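SusD homolog (PDB 3FDH) probably binds glycans at the cell surface as a SusD/RagB-family outer-membrane lipoprotein, helping a gut Bacteroides take up sugars. Local coordinates at residues R281-S293 with T314-K326. Residues are numbered along the deposited sequence; the frame is centred on the assembly and turned at random.
Sequences RAFFTPIVDKKRS and TSKYGISAFVYAK
A282 O takes the backbone N-H of A321 at 2.8 Å, the donor standing well above the carbonyl plane, while the methyl of A282 lies near the F322 ring. Next, F283 pairs with S320 across a short antiparallel bridge; its ring turns to the face where W425 lies and brings an edge to the backbone oxygen of I319. F284 and I319 form the hydrogen-bonded pair: F284 N reaches I319 O at 3.0 Å, and I319 N meets F284 O at 2.8 Å. With CG turned away from the carbonyl carbon (chi1 -53°), the F284 ring swings out over A321, whose CB sits 3.5 Å from F284 CZ in a CH-pi contact. This two-stranded antiparallel sheet is a small element in the mostly helical SusD-like fold, packed against helix 354-379. P286 then lays its ring on the backbone of 315-318, with CG 3.4 Å from K316 O, and two waters link I287 to S315 O. Past the type I' turn from V288 to K291, R292 comes back extended, its guanidinium sandwiched between I287 CG1 and I319 CD1. R292 NH1 holds T285 O nearly in the guanidinium plane at 2.9 Å, and R292 NH2 reaches Y324 OH, tilted from that plane, at 3.2 Å. A leucine in place of R292 would probably leave T285 O and Y324 OH without these donors. NH1 also meets a water bound to Y317 O, and NE another water beside Y324 OH.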
ATOM      1  N   ARG A 281      13.653   7.502 -16.419  1.00 30.46           N
ATOM      2  CA  ARG A 281      13.583   8.615 -15.510  1.00 30.73           C
ATOM      3  C   ARG A 281      13.600   8.339 -14.020  1.00 28.98           C
ATOM      4  O   ARG A 281      14.015   9.200 -13.247  1.00 29.09           O
ATOM      5  CB  ARG A 281      12.342   9.412 -15.909  1.00 29.53           C
ATOM      6  CG  ARG A 281      12.177  10.651 -15.186  1.00 35.30           C
ATOM      7  CD  ARG A 281      11.257  11.594 -15.901  1.00 28.22           C
ATOM      8  NE  ARG A 281      11.003  12.752 -15.045  1.00 33.61           N
ATOM      9  CZ  ARG A 281      11.853  13.756 -14.849  1.00 28.27           C
ATOM     10  NH1 ARG A 281      13.024  13.752 -15.443  1.00 26.43           N
ATOM     11  NH2 ARG A 281      11.544  14.736 -14.027  1.00 31.12           N
ATOM     12  N   ALA A 282      13.242   7.109 -13.628  1.00 28.65           N
ATOM     13  CA  ALA A 282      13.064   6.757 -12.224  1.00 28.72           C
ATOM     14  C   ALA A 282      14.192   5.930 -11.584  1.00 27.21           C
ATOM     15  O   ALA A 282      14.012   5.306 -10.551  1.00 28.67           O
ATOM     16  CB  ALA A 282      11.738   6.016 -12.049  1.00 27.60           C
ATOM     17  N   PHE A 283      15.340   5.946 -12.210  1.00 25.91           N
ATOM     18  CA  PHE A 283      16.523   5.193 -11.743  1.00 26.39           C
ATOM     19  C   PHE A 283      17.785   6.009 -11.663  1.00 27.15           C
ATOM     20  O   PHE A 283      18.089   6.803 -12.539  1.00 28.39           O
ATOM     21  CB  PHE A 283      16.775   3.956 -12.628  1.00 25.16           C
ATOM     22  CG  PHE A 283      15.663   2.960 -12.594  1.00 27.86           C
ATOM     23  CD1 PHE A 283      15.480   2.154 -11.490  1.00 27.76           C
ATOM     24  CD2 PHE A 283      14.819   2.805 -13.664  1.00 30.24           C
ATOM     25  CE1 PHE A 283      14.443   1.242 -11.444  1.00 30.52           C
ATOM     26  CE2 PHE A 283      13.784   1.886 -13.626  1.00 33.59           C
ATOM     27  CZ  PHE A 283      13.603   1.092 -12.518  1.00 29.26           C
ATOM     28  N   PHE A 284      18.511   5.789 -10.569  1.00 27.91           N
ATOM     29  CA  PHE A 284      19.784   6.404 -10.290  1.00 27.41           C
ATOM     30  C   PHE A 284      20.858   5.340 -10.050  1.00 28.21           C
ATOM     31  O   PHE A 284      20.645   4.290  -9.444  1.00 30.32           O
ATOM     32  CB  PHE A 284      19.787   7.330  -9.058  1.00 29.21           C
ATOM     33  CG  PHE A 284      18.715   8.397  -9.049  1.00 30.60           C
ATOM     34  CD1 PHE A 284      18.254   8.981 -10.216  1.00 31.18           C
ATOM     35  CD2 PHE A 284      18.244   8.882  -7.822  1.00 33.68           C
ATOM     36  CE1 PHE A 284      17.289   9.991 -10.176  1.00 29.54           C
ATOM     37  CE2 PHE A 284      17.293   9.888  -7.768  1.00 30.78           C
ATOM     38  CZ  PHE A 284      16.809  10.445  -8.956  1.00 28.38           C
ATOM     39  N   THR A 285      22.039   5.664 -10.545  1.00 28.46           N
ATOM     40  CA  THR A 285      23.186   4.783 -10.378  1.00 27.31           C
ATOM     41  C   THR A 285      23.688   4.804  -8.939  1.00 29.70           C
ATOM     42  O   THR A 285      23.254   5.616  -8.104  1.00 29.95           O
ATOM     43  CB  THR A 285      24.400   5.266 -11.236  1.00 26.98           C
ATOM     44  OG1 THR A 285      24.871   6.528 -10.721  1.00 25.86           O
ATOM     45  CG2 THR A 285      24.040   5.384 -12.740  1.00 28.87           C
ATOM     46  N   PRO A 286      24.604   3.882  -8.629  1.00 31.73           N
ATOM     47  CA  PRO A 286      25.320   4.000  -7.372  1.00 32.23           C
ATOM     48  C   PRO A 286      26.136   5.289  -7.413  1.00 31.56           C
ATOM     49  O   PRO A 286      26.265   5.928  -8.462  1.00 32.24           O
ATOM     50  CB  PRO A 286      26.264   2.787  -7.370  1.00 31.64           C
ATOM     51  CG  PRO A 286      25.853   1.921  -8.492  1.00 33.76           C
ATOM     52  CD  PRO A 286      25.025   2.717  -9.431  1.00 30.80           C
ATOM     53  N   ILE A 287      26.655   5.681  -6.264  1.00 32.34           N
ATOM     54  CA  ILE A 287      27.477   6.878  -6.180  1.00 32.08           C
ATOM     55  C   ILE A 287      28.837   6.563  -6.782  1.00 31.56           C
ATOM     56  O   ILE A 287      29.454   5.562  -6.453  1.00 31.53           O
ATOM     57  CB  ILE A 287      27.674   7.367  -4.722  1.00 32.83           C
ATOM     58  CG1 ILE A 287      26.324   7.692  -4.063  1.00 34.80           C
ATOM     59  CG2 ILE A 287      28.605   8.580  -4.723  1.00 34.95           C
ATOM     60  CD1 ILE A 287      26.322   7.656  -2.507  1.00 30.49           C
ATOM     61  N   VAL A 288      29.258   7.400  -7.719  1.00 32.12           N
ATOM     62  CA  VAL A 288      30.571   7.278  -8.326  1.00 32.58           C
ATOM     63  C   VAL A 288      31.178   8.659  -8.361  1.00 33.88           C
ATOM     64  O   VAL A 288      30.603   9.583  -8.910  1.00 32.83           O
ATOM     65  CB  VAL A 288      30.505   6.745  -9.751  1.00 32.71           C
ATOM     66  CG1 VAL A 288      31.913   6.622 -10.333  1.00 34.60           C
ATOM     67  CG2 VAL A 288      29.746   5.404  -9.792  1.00 30.73           C
ATOM     68  N   ASP A 289      32.331   8.799  -7.745  1.00 36.01           N
ATOM     69  CA  ASP A 289      32.995  10.090  -7.734  1.00 36.77           C
ATOM     70  C   ASP A 289      32.044  11.179  -7.250  1.00 36.27           C
ATOM     71  O   ASP A 289      31.909  12.236  -7.878  1.00 36.16           O
ATOM     72  CB  ASP A 289      33.515  10.428  -9.120  1.00 37.86           C
ATOM     73  CG  ASP A 289      34.717   9.599  -9.493  1.00 42.20           C
ATOM     74  OD1 ASP A 289      35.512   9.303  -8.572  1.00 46.98           O
ATOM     75  OD2 ASP A 289      34.860   9.253 -10.691  1.00 46.61           O
ATOM     76  N   LYS A 290      31.368  10.862  -6.156  1.00 34.13           N
ATOM     77  CA  LYS A 290      30.536  11.816  -5.430  1.00 34.58           C
ATOM     78  C   LYS A 290      29.213  12.141  -6.097  1.00 34.21           C
ATOM     79  O   LYS A 290      28.475  13.024  -5.637  1.00 35.04           O
ATOM     80  CB  LYS A 290      31.280  13.142  -5.236  1.00 33.90           C
ATOM     81  CG  LYS A 290      32.533  13.075  -4.360  1.00 37.85           C
ATOM     82  CD  LYS A 290      33.123  14.478  -4.114  1.00 42.47           C
ATOM     83  N   LYS A 291      28.943  11.463  -7.203  1.00 32.20           N
ATOM     84  CA  LYS A 291      27.686  11.690  -7.934  1.00 32.54           C
ATOM     85  C   LYS A 291      26.973  10.416  -8.311  1.00 30.74           C
ATOM     86  O   LYS A 291      27.598   9.441  -8.727  1.00 32.22           O
ATOM     87  CB  LYS A 291      27.936  12.397  -9.284  1.00 30.73           C
ATOM     88  CG  LYS A 291      28.451  13.844  -9.286  1.00 33.25           C
ATOM     89  CD  LYS A 291      27.363  14.891  -9.132  1.00 35.23           C
ATOM     90  CE  LYS A 291      27.986  16.279  -9.106  1.00 38.69           C
ATOM     91  NZ  LYS A 291      27.010  17.326  -8.843  1.00 36.54           N
ATOM     92  N   ARG A 292      25.656  10.470  -8.208  1.00 29.60           N
ATOM     93  CA  ARG A 292      24.826   9.442  -8.800  1.00 30.17           C
ATOM     94  C   ARG A 292      24.403  10.075 -10.102  1.00 30.42           C
ATOM     95  O   ARG A 292      24.431  11.306 -10.249  1.00 27.54           O
ATOM     96  CB  ARG A 292      23.553   9.131  -8.006  1.00 31.91           C
ATOM     97  CG  ARG A 292      23.752   8.653  -6.599  1.00 33.52           C
ATOM     98  CD  ARG A 292      22.418   8.244  -6.037  1.00 31.85           C
ATOM     99  NE  ARG A 292      22.492   7.830  -4.654  1.00 31.03           N
ATOM    100  CZ  ARG A 292      22.691   6.578  -4.300  1.00 28.72           C
ATOM    101  NH1 ARG A 292      22.815   5.666  -5.243  1.00 30.24           N
ATOM    102  NH2 ARG A 292      22.735   6.238  -3.024  1.00 31.91           N
ATOM    103  N   SER A 293      24.036   9.224 -11.047  1.00 29.70           N
ATOM    104  CA  SER A 293      23.530   9.678 -12.328  1.00 28.74           C
ATOM    105  C   SER A 293      22.176   9.077 -12.605  1.00 27.83           C
ATOM    106  O   SER A 293      21.927   7.928 -12.282  1.00 26.95           O
ATOM    107  CB  SER A 293      24.479   9.276 -13.446  1.00 28.43           C
ATOM    108  OG  SER A 293      25.742   9.872 -13.257  1.00 26.36           O
ATOM    109  N   THR A 314      25.362  -2.195   0.577  1.00 29.19           N
ATOM    110  CA  THR A 314      24.563  -0.983   0.601  1.00 30.24           C
ATOM    111  C   THR A 314      25.113   0.018  -0.395  1.00 32.13           C
ATOM    112  O   THR A 314      24.599   1.122  -0.534  1.00 35.50           O
ATOM    113  CB  THR A 314      24.514  -0.316   1.994  1.00 29.53           C
ATOM    114  OG1 THR A 314      25.848  -0.021   2.428  1.00 27.27           O
ATOM    115  CG2 THR A 314      23.808  -1.230   3.020  1.00 27.59           C
ATOM    116  N   SER A 315      26.159  -0.395  -1.094  1.00 31.79           N
ATOM    117  CA  SER A 315      26.828   0.481  -2.050  1.00 32.64           C
ATOM    118  C   SER A 315      26.922  -0.016  -3.493  1.00 33.06           C
ATOM    119  O   SER A 315      27.076   0.776  -4.413  1.00 36.04           O
ATOM    120  CB  SER A 315      28.248   0.791  -1.564  1.00 34.21           C
ATOM    121  OG  SER A 315      29.017  -0.374  -1.355  1.00 35.87           O
ATOM    122  N   LYS A 316      26.787  -1.308  -3.705  1.00 30.84           N
ATOM    123  CA  LYS A 316      26.972  -1.863  -5.054  1.00 29.75           C
ATOM    124  C   LYS A 316      25.938  -1.502  -6.127  1.00 28.97           C
ATOM    125  O   LYS A 316      26.249  -1.201  -7.299  1.00 28.42           O
ATOM    126  CB  LYS A 316      27.050  -3.371  -4.974  1.00 30.66           C
ATOM    127  CG  LYS A 316      27.274  -4.054  -6.309  1.00 34.08           C
ATOM    128  CD  LYS A 316      27.236  -5.555  -6.152  1.00 38.71           C
ATOM    129  CE  LYS A 316      27.426  -6.283  -7.478  1.00 43.28           C
ATOM    130  NZ  LYS A 316      28.713  -5.924  -8.153  1.00 49.82           N
ATOM    131  N   TYR A 317      24.695  -1.594  -5.728  1.00 28.55           N
ATOM    132  CA  TYR A 317      23.563  -1.454  -6.658  1.00 28.53           C
ATOM    133  C   TYR A 317      22.931  -0.086  -6.703  1.00 27.53           C
ATOM    134  O   TYR A 317      22.848   0.649  -5.720  1.00 27.89           O
ATOM    135  CB  TYR A 317      22.471  -2.485  -6.320  1.00 29.51           C
ATOM    136  CG  TYR A 317      22.955  -3.921  -6.336  1.00 24.97           C
ATOM    137  CD1 TYR A 317      23.188  -4.576  -7.552  1.00 28.05           C
ATOM    138  CD2 TYR A 317      23.233  -4.617  -5.146  1.00 28.52           C
ATOM    139  CE1 TYR A 317      23.654  -5.862  -7.584  1.00 26.29           C
ATOM    140  CE2 TYR A 317      23.714  -5.924  -5.181  1.00 28.23           C
ATOM    141  CZ  TYR A 317      23.914  -6.542  -6.406  1.00 27.76           C
ATOM    142  OH  TYR A 317      24.407  -7.835  -6.470  1.00 28.64           O
ATOM    143  N   GLY A 318      22.456   0.192  -7.895  1.00 27.27           N
ATOM    144  CA  GLY A 318      21.701   1.385  -8.210  1.00 28.28           C
ATOM    145  C   GLY A 318      20.380   1.326  -7.487  1.00 29.64           C
ATOM    146  O   GLY A 318      20.069   0.348  -6.801  1.00 30.45           O
ATOM    147  N   ILE A 319      19.586   2.370  -7.675  1.00 29.18           N
ATOM    148  CA  ILE A 319      18.366   2.517  -6.916  1.00 29.31           C
ATOM    149  C   ILE A 319      17.239   3.141  -7.703  1.00 28.00           C
ATOM    150  O   ILE A 319      17.456   3.696  -8.745  1.00 29.18           O
ATOM    151  CB  ILE A 319      18.608   3.464  -5.693  1.00 28.48           C
ATOM    152  CG1 ILE A 319      19.217   4.790  -6.171  1.00 28.49           C
ATOM    153  CG2 ILE A 319      19.477   2.760  -4.591  1.00 25.13           C
ATOM    154  CD1 ILE A 319      19.311   5.927  -5.164  1.00 27.17           C
ATOM    155  N   SER A 320      16.017   2.997  -7.174  1.00 28.43           N
ATOM    156  CA  SER A 320      14.897   3.757  -7.709  1.00 28.77           C
ATOM    157  C   SER A 320      15.028   5.199  -7.182  1.00 28.39           C
ATOM    158  O   SER A 320      15.522   5.432  -6.081  1.00 28.38           O
ATOM    159  CB  SER A 320      13.535   3.173  -7.319  1.00 30.03           C
ATOM    160  OG  SER A 320      13.245   3.355  -5.935  1.00 31.41           O
ATOM    161  N   ALA A 321      14.549   6.154  -7.965  1.00 27.39           N
ATOM    162  CA  ALA A 321      14.570   7.579  -7.587  1.00 28.12           C
ATOM    163  C   ALA A 321      13.776   7.811  -6.287  1.00 29.02           C
ATOM    164  O   ALA A 321      14.035   8.720  -5.484  1.00 28.94           O
ATOM    165  CB  ALA A 321      13.982   8.432  -8.738  1.00 27.34           C
ATOM    166  N   PHE A 322      12.846   6.896  -6.091  1.00 28.44           N
ATOM    167  CA  PHE A 322      11.849   6.972  -5.010  1.00 29.64           C
ATOM    168  C   PHE A 322      12.424   6.940  -3.583  1.00 30.52           C
ATOM    169  O   PHE A 322      11.832   7.481  -2.648  1.00 28.13           O
ATOM    170  CB  PHE A 322      10.798   5.874  -5.167  1.00 30.00           C
ATOM    171  CG  PHE A 322      10.013   5.991  -6.439  1.00 28.50           C
ATOM    172  CD1 PHE A 322       9.185   7.081  -6.650  1.00 27.82           C
ATOM    173  CD2 PHE A 322      10.181   5.051  -7.454  1.00 30.13           C
ATOM    174  CE1 PHE A 322       8.483   7.193  -7.820  1.00 25.60           C
ATOM    175  CE2 PHE A 322       9.505   5.158  -8.626  1.00 29.22           C
ATOM    176  CZ  PHE A 322       8.646   6.245  -8.824  1.00 19.76           C
ATOM    177  N   VAL A 323      13.603   6.345  -3.442  1.00 29.53           N
ATOM    178  CA  VAL A 323      14.220   6.236  -2.125  1.00 28.32           C
ATOM    179  C   VAL A 323      14.667   7.616  -1.603  1.00 28.48           C
ATOM    180  O   VAL A 323      14.944   7.774  -0.424  1.00 28.64           O
ATOM    181  CB  VAL A 323      15.386   5.193  -2.097  1.00 26.05           C
ATOM    182  CG1 VAL A 323      14.909   3.761  -2.599  1.00 26.78           C
ATOM    183  CG2 VAL A 323      16.633   5.709  -2.858  1.00 24.79           C
ATOM    184  N   TYR A 324      14.735   8.621  -2.485  1.00 27.51           N
ATOM    185  CA  TYR A 324      15.129   9.993  -2.106  1.00 27.56           C
ATOM    186  C   TYR A 324      13.974  10.999  -2.086  1.00 27.86           C
ATOM    187  O   TYR A 324      14.172  12.221  -2.016  1.00 28.05           O
ATOM    188  CB  TYR A 324      16.277  10.488  -3.002  1.00 27.96           C
ATOM    189  CG  TYR A 324      17.609   9.941  -2.527  1.00 28.58           C
ATOM    190  CD1 TYR A 324      18.198  10.421  -1.368  1.00 29.75           C
ATOM    191  CD2 TYR A 324      18.263   8.938  -3.222  1.00 28.70           C
ATOM    192  CE1 TYR A 324      19.396   9.902  -0.919  1.00 28.83           C
ATOM    193  CE2 TYR A 324      19.442   8.398  -2.765  1.00 26.49           C
ATOM    194  CZ  TYR A 324      19.999   8.877  -1.611  1.00 25.44           C
ATOM    195  OH  TYR A 324      21.214   8.362  -1.185  1.00 33.49           O
ATOM    196  N   ALA A 325      12.753  10.474  -2.147  1.00 27.71           N
ATOM    197  CA  ALA A 325      11.513  11.305  -2.184  1.00 28.28           C
ATOM    198  C   ALA A 325      11.129  11.709  -0.758  1.00 27.71           C
ATOM    199  O   ALA A 325      10.104  11.316  -0.239  1.00 29.34           O
ATOM    200  CB  ALA A 325      10.351  10.529  -2.852  1.00 28.84           C
ATOM    201  N   LYS A 326      11.958  12.586  -0.196  1.00 27.88           N
ATOM    202  CA  LYS A 326      11.913  12.922   1.218  1.00 28.48           C
ATOM    203  C   LYS A 326      10.571  13.386   1.770  1.00 29.70           C
ATOM    204  O   LYS A 326      10.172  13.005   2.894  1.00 29.52           O
ATOM    205  CB  LYS A 326      12.997  13.944   1.547  1.00 27.59           C
ATOM    206  CG  LYS A 326      13.156  14.206   3.036  1.00 32.04           C
ATOM    207  CD  LYS A 326      14.253  15.232   3.250  1.00 34.21           C
ATOM    208  CE  LYS A 326      14.537  15.463   4.724  1.00 40.06           C
ATOM    209  NZ  LYS A 326      15.755  16.320   4.949  1.00 43.99           N
TER
HETATM  210  O   HOH W   1      26.148   3.844  -4.104  1.00 31.18           O
HETATM  211  O   HOH W   2      28.970   3.312  -4.433  1.00 52.91           O
HETATM  212  O   HOH W   3      23.525   2.838  -4.346  1.00 28.66           O
HETATM  213  O   HOH W   4      23.363   9.878  -2.921  1.00 31.78           O